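Local coordinates for 3-Hydroxyacyl-CoA dehydrogenase (Ralstonia eutropha H16, PDB 4PZC), which catalyses the NAD+-dependent oxidation of (S)-3-hydroxybutyryl-CoA to acetoacetyl-CoA, as a member of the 3-hydroxyacyl-CoA dehydrogenase family, at the interface of chains A and B. Coordinates in Å, arbitrary orientation; residue numbers count along the deposited sequence, not the author numbering. Chains: chain A/B, 3-Hydroxyacyl-CoA dehydrogenase.

The interface of chains A and B. Residues chain A 199-200, 203, 208, 214; chain B 188, 191-192.
A:Glu199 and B:Arg191 pair across a two-fold symmetric interface between the helical C-terminal domains of two 3-hydroxyacyl-CoA dehydrogenase subunits, a family whose members commonly dimerise through this domain. Both residues lie on helix 189-205 of their own chain, so the same helix is used from both sides, and the two-fold axis repeats each contact with A and B swapped.

The polar evidence is a salt bridge that is also a hydrogen bond: B:Arg191 NE, the guanidinium epsilon nitrogen, donates to the carboxylate oxygen OE2 of A:Glu199 at 2.8 Å. The bond is bent, 138° at the hydrogen, and uses the anti lone pair of OE2, while the oxygen is tilted from the guanidinium plane. With the two planes 50° apart, the pairing is an oblique one through NE instead of a flat, two-pronged one. A:Glu199 CG is anti to the backbone N (chi1 -156°), and a bend at the next torsion brings OE2 towards NE; the side chains cross nearly perpendicularly.

Apolar contacts flank this bridge. The methylene CG of A:Glu199 packs against the CG2 methyl of B:Ile192 at 3.3 Å. The same methyl approaches A:Val203 CG2 at 3.7 Å and also rests on A:Ala200, all within about one turn of helix 189-205. A:Val203 divides its branches: CG2 lies 3.6 Å from B:Arg191 CD as the two side chains run past each other in opposite directions, whereas CG1 meets B:Val188 CG2 at 4.0 Å. A:Leu208 places CD1 at the guanidinium edge, in its plane, 3.5 Å from B:Arg191 NH1, whereas A:Val203 CG2 lies off that plane, near NH1. A:Ile214, on helix 211-222, makes a looser approach, its CG2 4.4 Å from B:Ile192 CD1.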
# COMPACT_ATOMS: atom_id res chain seq x y z
N GLU A 199 -9.94 -4.20 2.99
CA GLU A 199 -10.58 -4.24 1.67
C GLU A 199 -10.19 -5.51 0.96
O GLU A 199 -11.01 -6.10 0.29
CB GLU A 199 -10.24 -3.04 0.80
CG GLU A 199 -11.31 -2.78 -0.27
CD GLU A 199 -12.66 -2.36 0.32
OE1 GLU A 199 -12.70 -1.94 1.49
OE2 GLU A 199 -13.69 -2.45 -0.40
N ALA A 200 -8.93 -5.92 1.10
CA ALA A 200 -8.47 -7.16 0.53
C ALA A 200 -9.33 -8.30 1.01
O ALA A 200 -9.80 -9.10 0.20
CB ALA A 200 -7.02 -7.44 0.87
N VAL A 203 -12.58 -8.32 -0.85
CA VAL A 203 -12.44 -8.78 -2.22
C VAL A 203 -12.40 -10.30 -2.21
O VAL A 203 -13.14 -10.95 -2.93
CB VAL A 203 -11.17 -8.21 -2.89
CG1 VAL A 203 -10.81 -8.99 -4.13
CG2 VAL A 203 -11.35 -6.74 -3.25
N LEU A 208 -13.89 -12.70 -5.59
CA LEU A 208 -13.67 -12.05 -6.88
C LEU A 208 -12.42 -12.58 -7.49
O LEU A 208 -12.29 -12.61 -8.72
CB LEU A 208 -13.52 -10.54 -6.74
CG LEU A 208 -14.75 -9.88 -6.12
CD1 LEU A 208 -14.49 -8.40 -6.02
CD2 LEU A 208 -16.00 -10.18 -6.93
N ILE A 214 -4.68 -12.03 -5.57
CA ILE A 214 -4.92 -10.75 -4.95
C ILE A 214 -3.58 -10.11 -4.52
O ILE A 214 -3.34 -8.89 -4.74
CB ILE A 214 -5.87 -10.89 -3.75
CG1 ILE A 214 -7.31 -11.18 -4.21
CG2 ILE A 214 -5.88 -9.63 -2.91
CD1 ILE A 214 -8.27 -11.56 -3.08
N VAL B 188 -9.55 -5.69 -8.91
CA VAL B 188 -8.78 -6.00 -7.74
C VAL B 188 -7.87 -4.84 -7.39
O VAL B 188 -7.94 -4.31 -6.28
CB VAL B 188 -8.00 -7.33 -7.93
CG1 VAL B 188 -6.74 -7.38 -7.07
CG2 VAL B 188 -8.88 -8.52 -7.58
N ARG B 191 -9.51 -1.36 -6.73
CA ARG B 191 -10.47 -1.59 -5.65
C ARG B 191 -9.87 -1.51 -4.28
O ARG B 191 -10.48 -0.92 -3.37
CB ARG B 191 -11.17 -2.93 -5.76
CG ARG B 191 -12.55 -2.95 -5.11
CD ARG B 191 -12.46 -3.38 -3.68
NE ARG B 191 -13.71 -3.52 -2.95
CZ ARG B 191 -14.56 -4.53 -3.09
NH1 ARG B 191 -14.41 -5.47 -4.03
NH2 ARG B 191 -15.61 -4.58 -2.29
N ILE B 192 -8.69 -2.07 -4.08
CA ILE B 192 -8.12 -1.87 -2.77
C ILE B 192 -7.10 -0.72 -2.68
O ILE B 192 -7.11 0.03 -1.70
CB ILE B 192 -7.73 -3.20 -2.11
CG1 ILE B 192 -6.58 -3.90 -2.80
CG2 ILE B 192 -8.97 -4.09 -2.13
CD1 ILE B 192 -6.84 -5.39 -3.06